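Local atomic coordinates of 3-deoxy-manno-octulosonate cytidylyltransferase (Escherichia coli, PDB entry 1H7E), a protein that catalyses the transfer of CMP from CTP to 3-deoxy-D-manno-octulosonate, releasing diphosphate and activating this eight-carbon sugar for lipopolysaccharide synthesis. Residues P8-S13 and A49-R54; E45-T50 and G63-M68; S14-K19 and P222-P227; H73-D78 and S199-R204. All coordinates share one frame; numbering follows the deposited sequence.

Interactions 1 and 2 share A49 and T50 at the end of strand 45-50; their centres lie about 11 Å apart, and M68 of one packs on D51 and D52 of the other. Interaction 3 continues the loop that interaction 1 begins after strand 3-8: its centre is about 14 Å from that of interaction 1, and a backbone hydrogen bond joins Y11 and G18. Interaction 4 is about 17 Å from interaction 1, centre to centre, and 20 Å from interaction 3. In cytidylyltransferases of this family the loop after the first strand helps to bind the nucleotide, so interactions 1 and 3 probably border the active site, which is without substrate in this apo structure.

Interaction 1 (P8-S13 and A49-R54)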
loop_
_atom_site.group_PDB
_atom_site.type_symbol
_atom_site.label_atom_id
_atom_site.label_comp_id
_atom_site.label_asym_id
_atom_site.label_seq_id
_atom_site.Cartn_x
_atom_site.Cartn_y
_atom_site.Cartn_z
ATOM N N PRO A 8 -5.577 26.472 4.158
ATOM C CA PRO A 8 -6.696 26.315 5.102
ATOM C C PRO A 8 -6.216 26.879 6.436
ATOM O O PRO A 8 -5.145 26.506 6.919
ATOM C CB PRO A 8 -6.845 24.793 5.217
ATOM C CG PRO A 8 -6.309 24.286 3.940
ATOM C CD PRO A 8 -5.091 25.153 3.718
ATOM N N ALA A 9 -6.985 27.776 7.036
ATOM C CA ALA A 9 -6.566 28.370 8.295
ATOM C C ALA A 9 -7.727 28.550 9.248
ATOM O O ALA A 9 -8.340 29.616 9.292
ATOM C CB ALA A 9 -5.878 29.713 8.043
ATOM N N ARG A 10 -8.051 27.495 9.989
ATOM C CA ARG A 10 -9.124 27.582 10.966
ATOM C C ARG A 10 -8.579 27.953 12.362
ATOM O O ARG A 10 -7.559 27.418 12.819
ATOM C CB ARG A 10 -10.006 26.320 10.959
ATOM C CG ARG A 10 -9.290 24.979 10.897
ATOM C CD ARG A 10 -10.283 23.851 10.593
ATOM N NE ARG A 10 -11.466 23.886 11.460
ATOM C CZ ARG A 10 -12.695 23.522 11.085
ATOM N NH1 ARG A 10 -12.922 23.082 9.851
ATOM N NH2 ARG A 10 -13.709 23.621 11.938
ATOM N N TYR A 11 -9.224 28.951 12.970
ATOM C CA TYR A 11 -8.861 29.494 14.283
ATOM C C TYR A 11 -8.918 28.452 15.394
ATOM O O TYR A 11 -7.895 28.119 16.005
ATOM C CB TYR A 11 -9.798 30.668 14.616
ATOM C CG TYR A 11 -9.428 31.486 15.840
ATOM C CD1 TYR A 11 -8.792 32.723 15.707
ATOM C CD2 TYR A 11 -9.748 31.046 17.128
ATOM C CE1 TYR A 11 -8.488 33.502 16.825
ATOM C CE2 TYR A 11 -9.445 31.817 18.251
ATOM C CZ TYR A 11 -8.817 33.043 18.091
ATOM O OH TYR A 11 -8.517 33.807 19.194
ATOM N N GLY A 12 -10.128 27.947 15.637
ATOM C CA GLY A 12 -10.367 26.955 16.671
ATOM C C GLY A 12 -9.486 25.720 16.634
ATOM O O GLY A 12 -9.408 25.004 15.628
ATOM N N SER A 13 -8.814 25.486 17.755
ATOM C CA SER A 13 -7.924 24.344 17.928
ATOM C C SER A 13 -7.884 24.126 19.444
ATOM O O SER A 13 -7.955 25.089 20.217
ATOM C CB SER A 13 -6.524 24.656 17.363
ATOM O OG SER A 13 -5.785 23.474 17.078
ATOM N N ALA A 49 -8.184 30.037 3.112
ATOM C CA ALA A 49 -9.556 29.555 3.228
ATOM C C ALA A 49 -9.843 29.425 4.714
ATOM O O ALA A 49 -9.162 28.682 5.425
ATOM C CB ALA A 49 -9.707 28.208 2.523
ATOM N N THR A 50 -10.827 30.175 5.200
ATOM C CA THR A 50 -11.135 30.139 6.613
ATOM C C THR A 50 -12.617 30.120 6.889
ATOM O O THR A 50 -13.430 30.362 5.997
ATOM C CB THR A 50 -10.493 31.338 7.339
ATOM O OG1 THR A 50 -10.674 31.199 8.751
ATOM C CG2 THR A 50 -11.118 32.635 6.897
ATOM N N ASP A 51 -12.956 29.767 8.126
ATOM C CA ASP A 51 -14.345 29.719 8.577
ATOM C C ASP A 51 -14.567 30.707 9.733
ATOM O O ASP A 51 -15.667 30.781 10.292
ATOM C CB ASP A 51 -14.748 28.286 8.998
ATOM C CG ASP A 51 -13.881 27.711 10.131
ATOM O OD1 ASP A 51 -12.877 28.336 10.531
ATOM O OD2 ASP A 51 -14.214 26.606 10.623
ATOM N N ASP A 52 -13.537 31.503 10.031
ATOM C CA ASP A 52 -13.581 32.470 11.124
ATOM C C ASP A 52 -13.249 33.902 10.679
ATOM O O ASP A 52 -12.200 34.137 10.079
ATOM C CB ASP A 52 -12.613 32.014 12.226
ATOM C CG ASP A 52 -12.798 32.779 13.518
ATOM O OD1 ASP A 52 -12.183 33.851 13.646
ATOM O OD2 ASP A 52 -13.558 32.312 14.399
ATOM N N PRO A 53 -14.126 34.881 11.007
ATOM C CA PRO A 53 -13.944 36.298 10.646
ATOM C C PRO A 53 -12.699 36.955 11.242
ATOM O O PRO A 53 -12.177 37.922 10.681
ATOM C CB PRO A 53 -15.235 36.958 11.149
ATOM C CG PRO A 53 -15.651 36.076 12.287
ATOM C CD PRO A 53 -15.392 34.694 11.741
ATOM N N ARG A 54 -12.228 36.442 12.374
ATOM C CA ARG A 54 -11.028 36.989 13.006
ATOM C C ARG A 54 -9.807 36.707 12.118
ATOM O O ARG A 54 -8.940 37.578 11.936
ATOM C CB ARG A 54 -10.833 36.395 14.410
ATOM C CG ARG A 54 -11.958 36.728 15.389
ATOM C CD ARG A 54 -11.799 36.007 16.735
ATOM N NE ARG A 54 -12.124 34.578 16.660
ATOM C CZ ARG A 54 -12.264 33.768 17.712
ATOM N NH1 ARG A 54 -12.111 34.229 18.951
ATOM N NH2 ARG A 54 -12.556 32.486 17.520
HETATM O O HOH W 1 -12.146 27.858 12.969
#
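A9 is held through both polar atoms of its backbone by the end of strand 45-50. A9 N donates to A49 O at 2.9 Å, continuing the parallel pairing of P8 with A49, while A9 O accepts from T50 OG1 at 2.9 Å. The same hydroxyl accepts from D52 N two residues on, making an ST turn. D52 then caps helix 53-61: its OD1 takes R54 N from above the carboxylate plane and R54 NE, 3.1 Å away, on the syn side. R54 NH2 reaches D52 OD2, so a side-on, two-nitrogen salt bridge fixes the guanidinium. That flat group lies on the Y11 ring, planes 15° apart, in a cation-pi stack with R54 CZ 3.6 Å from the ring centroid. D51 divides its oxygens: OD1 accepts from a water at 2.6 Å, which takes a weak bond from G12 N, whereas OD2 sits over one face of the R10 guanidinium, 3.3 Å from R10 NH2. That salt bridge rests on charge alone; R79 is a long, weak second partner of OD2. Segments leaving the C-terminal ends of adjacent parallel strands 3-8 and 45-50, one of them entering a helix, fit the Rossmann-like GT-A fold of the family.

Interaction 2 (E45-T50 and G63-M68); sequences EVWVAT and GGKAIM
V48 is clasped between K65 and I67, the central link of two parallel strands that helix 53-61 connects into a beta-alpha-beta unit. V48 N donates to K65 O at 2.9 Å, V48 O accepts from I67 N at 2.9 Å, and T50 N closes the ladder on I67 O at 3.1 Å. K65 lays CB over one face of W47, a CH-pi contact 3.9 Å from the centroid of the six-membered ring, and A66 O lies at the ring edge. W47, A49 and I67 occupy one face of the sheet. There I67 CG2 meets A49 CB, and I67 CB approaches the W47 benzene ring obliquely, 4.0 Å from CE3. The other face carries V48, A66, T50 and M68. M68 bends at chi2 (-74°), which sets SD 4.1 Å from T50 CG2, while the T50 hydroxyl is engaged by A9.

Farther out, helix 76-86 packs on A49 and I67 through V83, and helix 53-61 backs the opposite face through V55 and V59. Strand 3-8 flanks strand 45-50 on its other side; 65-68 is an outermost strand of the main sheet within this chain.

The indole N-H is held by E45, two residues earlier on the same strand and itself salt-bridged to K2: E45 OE1, lying in the plane of the indole, accepts from W47 NE1 on its anti side at 2.7 Å.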
loop_
_atom_site.group_PDB
_atom_site.type_symbol
_atom_site.label_atom_id
_atom_site.label_comp_id
_atom_site.label_asym_id
_atom_site.label_seq_id
_atom_site.Cartn_x
_atom_site.Cartn_y
_atom_site.Cartn_z
ATOM N N GLU A 45 -2.166 32.799 -7.942
ATOM C CA GLU A 45 -2.761 33.462 -6.780
ATOM C C GLU A 45 -2.582 32.616 -5.538
ATOM O O GLU A 45 -2.458 31.397 -5.620
ATOM C CB GLU A 45 -4.276 33.650 -6.971
ATOM C CG GLU A 45 -4.730 34.403 -8.219
ATOM C CD GLU A 45 -6.199 34.151 -8.553
ATOM O OE1 GLU A 45 -7.010 33.975 -7.619
ATOM O OE2 GLU A 45 -6.543 34.121 -9.757
ATOM N N VAL A 46 -2.652 33.265 -4.388
ATOM C CA VAL A 46 -2.538 32.595 -3.114
ATOM C C VAL A 46 -3.731 33.032 -2.278
ATOM O O VAL A 46 -3.992 34.228 -2.119
ATOM C CB VAL A 46 -1.213 32.938 -2.388
ATOM C CG1 VAL A 46 -1.163 32.238 -1.034
ATOM C CG2 VAL A 46 -0.023 32.501 -3.235
ATOM N N TRP A 47 -4.466 32.047 -1.768
ATOM C CA TRP A 47 -5.660 32.282 -0.951
ATOM C C TRP A 47 -5.643 31.600 0.405
ATOM O O TRP A 47 -5.159 30.484 0.528
ATOM C CB TRP A 47 -6.880 31.719 -1.671
ATOM C CG TRP A 47 -7.247 32.438 -2.902
ATOM C CD1 TRP A 47 -6.723 32.264 -4.159
ATOM C CD2 TRP A 47 -8.271 33.426 -3.023
ATOM N NE1 TRP A 47 -7.373 33.082 -5.055
ATOM C CE2 TRP A 47 -8.326 33.805 -4.382
ATOM C CE3 TRP A 47 -9.155 34.020 -2.108
ATOM C CZ2 TRP A 47 -9.235 34.760 -4.854
ATOM C CZ3 TRP A 47 -10.054 34.964 -2.575
ATOM C CH2 TRP A 47 -10.086 35.322 -3.937
ATOM N N VAL A 48 -6.267 32.229 1.395
ATOM C CA VAL A 48 -6.404 31.655 2.730
ATOM C C VAL A 48 -7.891 31.307 2.841
ATOM O O VAL A 48 -8.756 32.164 2.608
ATOM C CB VAL A 48 -6.032 32.653 3.851
ATOM C CG1 VAL A 48 -6.348 32.061 5.208
ATOM C CG2 VAL A 48 -4.563 33.020 3.774
ATOM N N ALA A 49 -8.184 30.037 3.112
ATOM C CA ALA A 49 -9.556 29.555 3.228
ATOM C C ALA A 49 -9.843 29.425 4.714
ATOM O O ALA A 49 -9.162 28.682 5.425
ATOM C CB ALA A 49 -9.707 28.208 2.523
ATOM N N THR A 50 -10.827 30.175 5.200
ATOM C CA THR A 50 -11.135 30.139 6.613
ATOM C C THR A 50 -12.617 30.120 6.889
ATOM O O THR A 50 -13.430 30.362 5.997
ATOM C CB THR A 50 -10.493 31.338 7.339
ATOM O OG1 THR A 50 -10.674 31.199 8.751
ATOM C CG2 THR A 50 -11.118 32.635 6.897
ATOM N N GLY A 63 -2.978 42.414 3.761
ATOM C CA GLY A 63 -3.196 42.470 2.324
ATOM C C GLY A 63 -3.355 41.161 1.565
ATOM O O GLY A 63 -3.302 41.145 0.329
ATOM N N GLY A 64 -3.529 40.060 2.281
ATOM C CA GLY A 64 -3.693 38.792 1.599
ATOM C C GLY A 64 -5.144 38.518 1.226
ATOM O O GLY A 64 -6.061 39.178 1.737
ATOM N N LYS A 65 -5.357 37.552 0.334
ATOM C CA LYS A 65 -6.710 37.180 -0.084
ATOM C C LYS A 65 -7.273 36.074 0.804
ATOM O O LYS A 65 -6.619 35.052 1.041
ATOM C CB LYS A 65 -6.714 36.710 -1.532
ATOM C CG LYS A 65 -6.104 37.689 -2.513
ATOM C CD LYS A 65 -6.117 37.102 -3.914
ATOM C CE LYS A 65 -5.551 38.074 -4.923
ATOM N NZ LYS A 65 -5.796 37.585 -6.311
ATOM N N ALA A 66 -8.469 36.306 1.335
ATOM C CA ALA A 66 -9.152 35.337 2.186
ATOM C C ALA A 66 -10.515 35.026 1.565
ATOM O O ALA A 66 -11.079 35.847 0.834
ATOM C CB ALA A 66 -9.328 35.895 3.606
ATOM N N ILE A 67 -11.003 33.811 1.790
ATOM C CA ILE A 67 -12.306 33.402 1.287
ATOM C C ILE A 67 -12.959 32.634 2.422
ATOM O O ILE A 67 -12.333 31.767 3.037
ATOM C CB ILE A 67 -12.198 32.548 -0.003
ATOM C CG1 ILE A 67 -13.583 32.048 -0.425
ATOM C CG2 ILE A 67 -11.217 31.395 0.193
ATOM C CD1 ILE A 67 -13.627 31.505 -1.812
ATOM N N MET A 68 -14.161 33.064 2.795
ATOM C CA MET A 68 -14.903 32.422 3.861
ATOM C C MET A 68 -15.518 31.143 3.325
ATOM O O MET A 68 -16.027 31.093 2.198
ATOM C CB MET A 68 -15.990 33.348 4.395
ATOM C CG MET A 68 -15.480 34.463 5.288
ATOM S SD MET A 68 -14.991 33.896 6.928
ATOM C CE MET A 68 -16.589 33.531 7.691
#

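Interaction 3 (S14-K19 and P222-P227)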
loop_
_atom_site.group_PDB
_atom_site.type_symbol
_atom_site.label_atom_id
_atom_site.label_comp_id
_atom_site.label_asym_id
_atom_site.label_seq_id
_atom_site.Cartn_x
_atom_site.Cartn_y
_atom_site.Cartn_z
ATOM N N SER A 14 -7.827 22.863 19.859
ATOM C CA SER A 14 -7.811 22.496 21.279
ATOM C C SER A 14 -6.586 22.929 22.115
ATOM O O SER A 14 -6.725 23.686 23.087
ATOM C CB SER A 14 -8.061 20.987 21.424
ATOM O OG SER A 14 -7.262 20.238 20.518
ATOM N N ARG A 15 -5.399 22.449 21.737
ATOM C CA ARG A 15 -4.157 22.766 22.456
ATOM C C ARG A 15 -3.417 24.039 22.003
ATOM O O ARG A 15 -2.293 24.302 22.451
ATOM C CB ARG A 15 -3.216 21.548 22.445
ATOM C CG ARG A 15 -3.616 20.444 23.434
ATOM C CD ARG A 15 -2.984 19.095 23.091
ATOM N NE ARG A 15 -1.524 19.155 23.037
ATOM C CZ ARG A 15 -0.792 18.763 21.995
ATOM N NH1 ARG A 15 -1.377 18.278 20.904
ATOM N NH2 ARG A 15 0.531 18.868 22.040
ATOM N N LEU A 16 -4.059 24.823 21.130
ATOM C CA LEU A 16 -3.518 26.092 20.614
ATOM C C LEU A 16 -4.629 26.964 20.001
ATOM O O LEU A 16 -4.699 27.110 18.772
ATOM C CB LEU A 16 -2.413 25.857 19.563
ATOM C CG LEU A 16 -0.972 25.522 19.985
ATOM C CD1 LEU A 16 -0.091 25.372 18.746
ATOM C CD2 LEU A 16 -0.405 26.603 20.904
ATOM N N PRO A 17 -5.512 27.551 20.848
ATOM C CA PRO A 17 -6.612 28.405 20.367
ATOM C C PRO A 17 -6.123 29.656 19.616
ATOM O O PRO A 17 -5.357 30.465 20.154
ATOM C CB PRO A 17 -7.380 28.745 21.656
ATOM C CG PRO A 17 -6.325 28.667 22.725
ATOM C CD PRO A 17 -5.544 27.435 22.320
ATOM N N GLY A 18 -6.555 29.783 18.360
ATOM C CA GLY A 18 -6.145 30.905 17.527
ATOM C C GLY A 18 -4.761 30.672 16.955
ATOM O O GLY A 18 -3.982 31.607 16.765
ATOM N N LYS A 19 -4.486 29.412 16.640
ATOM C CA LYS A 19 -3.204 28.981 16.114
ATOM C C LYS A 19 -2.622 29.782 14.937
ATOM O O LYS A 19 -1.450 30.167 14.980
ATOM C CB LYS A 19 -3.276 27.486 15.784
ATOM C CG LYS A 19 -1.930 26.800 15.691
ATOM C CD LYS A 19 -2.073 25.283 15.629
ATOM C CE LYS A 19 -2.785 24.823 14.369
ATOM N NZ LYS A 19 -2.813 23.334 14.296
ATOM N N PRO A 222 10.485 21.761 11.610
ATOM C CA PRO A 222 9.437 21.364 12.556
ATOM C C PRO A 222 8.155 22.213 12.442
ATOM O O PRO A 222 8.196 23.448 12.508
ATOM C CB PRO A 222 10.138 21.511 13.915
ATOM C CG PRO A 222 11.104 22.632 13.678
ATOM C CD PRO A 222 11.668 22.279 12.321
ATOM N N GLY A 223 7.043 21.538 12.146
ATOM C CA GLY A 223 5.759 22.210 12.038
ATOM C C GLY A 223 5.273 22.530 13.442
ATOM O O GLY A 223 5.613 21.820 14.392
ATOM N N VAL A 224 4.495 23.599 13.590
ATOM C CA VAL A 224 4.009 23.987 14.910
ATOM C C VAL A 224 2.732 23.273 15.335
ATOM O O VAL A 224 1.670 23.464 14.742
ATOM C CB VAL A 224 3.823 25.515 15.022
ATOM C CG1 VAL A 224 3.398 25.894 16.437
ATOM C CG2 VAL A 224 5.115 26.229 14.639
ATOM N N ASP A 225 2.850 22.479 16.398
ATOM C CA ASP A 225 1.738 21.707 16.960
ATOM C C ASP A 225 1.742 21.842 18.490
ATOM O O ASP A 225 0.702 22.078 19.112
ATOM C CB ASP A 225 1.886 20.225 16.573
ATOM C CG ASP A 225 0.657 19.664 15.861
ATOM O OD1 ASP A 225 -0.206 20.457 15.410
ATOM O OD2 ASP A 225 0.567 18.422 15.742
ATOM N N THR A 226 2.930 21.710 19.077
ATOM C CA THR A 226 3.128 21.805 20.528
ATOM C C THR A 226 4.029 23.014 20.870
ATOM O O THR A 226 4.864 23.416 20.047
ATOM C CB THR A 226 3.770 20.479 21.074
ATOM O OG1 THR A 226 3.834 20.505 22.507
ATOM C CG2 THR A 226 5.177 20.280 20.524
ATOM N N PRO A 227 3.830 23.642 22.057
ATOM C CA PRO A 227 4.605 24.804 22.536
ATOM C C PRO A 227 6.093 24.532 22.831
ATOM O O PRO A 227 6.866 25.459 23.082
ATOM C CB PRO A 227 3.841 25.237 23.794
ATOM C CG PRO A 227 3.230 23.957 24.280
ATOM C CD PRO A 227 2.722 23.350 22.987
#
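R15, L16 and K19 reach across to V224-T226, joining the loop after strand 3-8, the glycine-containing segment that probably binds nucleotide in this family, to the loop leading into helix 227-243. It is a surface contact made by packing and charge, without direct hydrogen bonds between the two loops. R15 comes first. Its chain bends at chi3 and runs side by side with T226, pointing the same way; NH2 stands 3.7 Å from T226 CB and equally far from OG1, which lies near the guanidinium plane at its edge. D225 O is placed instead over a face of that guanidinium.

L16 follows as the apolar link. Its CG is anti to the carbonyl carbon (chi1 -80°), and one methyl, CD1, does the touching: it presses on D225 O at 3.4 Å and lies 4.2 Å from V224 CG1. V224 in turn is buried against M29, P100 and helix 227-243. L16 also opens a type II turn that ends at K19; G18 takes the positive phi (80°) of the turn's third position and is hydrogen-bonded to Y11 through the backbone.

K19 comes last. Its ammonium forms a salt bridge with D98, whose backbone is also hydrogen-bonded to that of V224 and which touches D225. Toward D225 itself the attraction is longer-range, with K19 NZ 4.0 Å from OD1.

Interaction 4 (H73-D78 and S199-R204)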
loop_
_atom_site.group_PDB
_atom_site.type_symbol
_atom_site.label_atom_id
_atom_site.label_comp_id
_atom_site.label_asym_id
_atom_site.label_seq_id
_atom_site.Cartn_x
_atom_site.Cartn_y
_atom_site.Cartn_z
ATOM N N HIS A 73 -17.608 21.761 7.576
ATOM C CA HIS A 73 -16.751 20.867 6.793
ATOM C C HIS A 73 -16.064 19.839 7.669
ATOM O O HIS A 73 -15.258 20.196 8.539
ATOM C CB HIS A 73 -15.664 21.657 6.064
ATOM C CG HIS A 73 -16.132 22.315 4.810
ATOM N ND1 HIS A 73 -16.928 21.671 3.886
ATOM C CD2 HIS A 73 -15.908 23.556 4.319
ATOM C CE1 HIS A 73 -17.171 22.488 2.878
ATOM N NE2 HIS A 73 -16.564 23.636 3.118
ATOM N N GLU A 74 -16.345 18.565 7.406
ATOM C CA GLU A 74 -15.733 17.481 8.169
ATOM C C GLU A 74 -14.237 17.354 7.849
ATOM O O GLU A 74 -13.392 17.278 8.752
ATOM C CB GLU A 74 -16.461 16.149 7.911
ATOM C CG GLU A 74 -16.498 15.704 6.449
ATOM C CD GLU A 74 -17.218 14.371 6.236
ATOM O OE1 GLU A 74 -16.670 13.317 6.640
ATOM O OE2 GLU A 74 -18.322 14.378 5.640
ATOM N N SER A 75 -13.905 17.439 6.564
ATOM C CA SER A 75 -12.521 17.300 6.138
ATOM C C SER A 75 -11.911 18.508 5.441
ATOM O O SER A 75 -12.600 19.264 4.756
ATOM C CB SER A 75 -12.407 16.077 5.246
ATOM O OG SER A 75 -13.185 16.207 4.068
ATOM N N GLY A 76 -10.603 18.663 5.598
ATOM C CA GLY A 76 -9.911 19.772 4.972
ATOM C C GLY A 76 -9.967 19.727 3.451
ATOM O O GLY A 76 -9.673 20.731 2.794
ATOM N N THR A 77 -10.288 18.558 2.894
ATOM C CA THR A 77 -10.388 18.404 1.445
ATOM C C THR A 77 -11.749 18.904 1.009
ATOM O O THR A 77 -11.874 19.448 -0.087
ATOM C CB THR A 77 -10.137 16.950 0.977
ATOM O OG1 THR A 77 -8.823 16.569 1.378
ATOM C CG2 THR A 77 -10.200 16.832 -0.539
ATOM N N ASP A 78 -12.760 18.736 1.866
ATOM C CA ASP A 78 -14.101 19.239 1.561
ATOM C C ASP A 78 -14.044 20.766 1.488
ATOM O O ASP A 78 -14.740 21.372 0.675
ATOM C CB ASP A 78 -15.122 18.852 2.631
ATOM C CG ASP A 78 -15.523 17.385 2.573
ATOM O OD1 ASP A 78 -15.685 16.819 1.469
ATOM O OD2 ASP A 78 -15.701 16.811 3.660
ATOM N N SER A 199 -7.797 6.786 10.129
ATOM C CA SER A 199 -8.113 8.208 10.270
ATOM C C SER A 199 -7.122 8.977 9.370
ATOM O O SER A 199 -6.385 9.853 9.822
ATOM C CB SER A 199 -8.014 8.642 11.742
ATOM O OG SER A 199 -8.721 9.846 11.964
ATOM N N LEU A 200 -7.073 8.583 8.097
ATOM C CA LEU A 200 -6.187 9.201 7.083
ATOM C C LEU A 200 -7.051 9.454 5.855
ATOM O O LEU A 200 -7.404 8.532 5.103
ATOM C CB LEU A 200 -5.001 8.291 6.700
ATOM C CG LEU A 200 -3.916 8.055 7.758
ATOM C CD1 LEU A 200 -2.897 6.989 7.273
ATOM C CD2 LEU A 200 -3.240 9.386 8.103
ATOM N N GLU A 201 -7.394 10.722 5.655
ATOM C CA GLU A 201 -8.265 11.095 4.557
ATOM C C GLU A 201 -7.772 10.733 3.173
ATOM O O GLU A 201 -8.580 10.394 2.302
ATOM C CB GLU A 201 -8.571 12.589 4.608
ATOM C CG GLU A 201 -9.924 12.892 3.985
ATOM C CD GLU A 201 -10.219 14.380 3.810
ATOM O OE1 GLU A 201 -9.511 15.233 4.401
ATOM O OE2 GLU A 201 -11.186 14.688 3.071
ATOM N N GLN A 202 -6.459 10.759 2.966
ATOM C CA GLN A 202 -5.911 10.433 1.651
ATOM C C GLN A 202 -6.226 8.999 1.179
ATOM O O GLN A 202 -6.204 8.714 -0.016
ATOM C CB GLN A 202 -4.401 10.723 1.584
ATOM C CG GLN A 202 -3.504 9.885 2.522
ATOM C CD GLN A 202 -3.335 10.505 3.891
ATOM O OE1 GLN A 202 -4.293 10.939 4.509
ATOM N NE2 GLN A 202 -2.101 10.534 4.381
ATOM N N LEU A 203 -6.556 8.107 2.111
ATOM C CA LEU A 203 -6.880 6.738 1.741
ATOM C C LEU A 203 -8.210 6.691 1.021
ATOM O O LEU A 203 -8.497 5.708 0.352
ATOM C CB LEU A 203 -6.866 5.802 2.964
ATOM C CG LEU A 203 -5.470 5.613 3.586
ATOM C CD1 LEU A 203 -5.534 4.703 4.835
ATOM C CD2 LEU A 203 -4.516 5.036 2.530
ATOM N N ARG A 204 -9.025 7.751 1.135
ATOM C CA ARG A 204 -10.305 7.755 0.412
ATOM C C ARG A 204 -10.019 7.747 -1.093
ATOM O O ARG A 204 -10.716 7.082 -1.872
ATOM C CB ARG A 204 -11.165 8.983 0.734
ATOM C CG ARG A 204 -12.552 8.892 0.095
ATOM C CD ARG A 204 -13.468 10.028 0.516
ATOM N NE ARG A 204 -13.446 10.222 1.965
ATOM C CZ ARG A 204 -14.052 11.219 2.597
ATOM N NH1 ARG A 204 -14.748 12.112 1.906
ATOM N NH2 ARG A 204 -13.888 11.378 3.903
#
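E201 pushes its carboxylate against S75, whose hydroxyl already faces another acid at the start of helix 76-86. S75 OG lies about 2.7 Å from E201 OE2 and 2.6 Å from D78 OD2, so one hydroxyl proton has two acceptors within reach and its place is not settled. E201 OE2 is modelled too close to S75 CB, so the exact S75 OG to OE2 distance is doubtful too. S75 and D78 form a capping box: S75 OG accepts weakly from D78 N, and D78 OD2 accepts weakly from S75 N. Two carboxylates gathered here, D78 OD2 and E201 OE2 being 5.0 Å apart, would be expected to repel, and the positive end of the helix dipole may offset part of that.

E201 reaches across because its CG is anti to the backbone N (chi1 -152°) and the rest of the chain is extended. T77 crosses it obliquely; its OG1 may give a weak bond to E201 OE1 at 3.4 Å, and T77 CB rests 3.3 Å from OE2. The firm partner of OE2 is the hydroxyl of Y186. One turn on, R204 reaches toward E74, but R204 NH2 and E74 OE1 remain 4.4 Å apart, too far for a salt bridge; R204 is instead salt-bridged to E195, and E74 is poorly ordered.

The contact thus ties the N-terminus of helix 76-86 to the type I turn L200-L203 that leads into helix 203-207. T77 packs on Y178 of strand 169-179, Q202 on H172 and Y176 of that same strand, and L203 on helix 193-198, while S199 meets R162 of the second subunit.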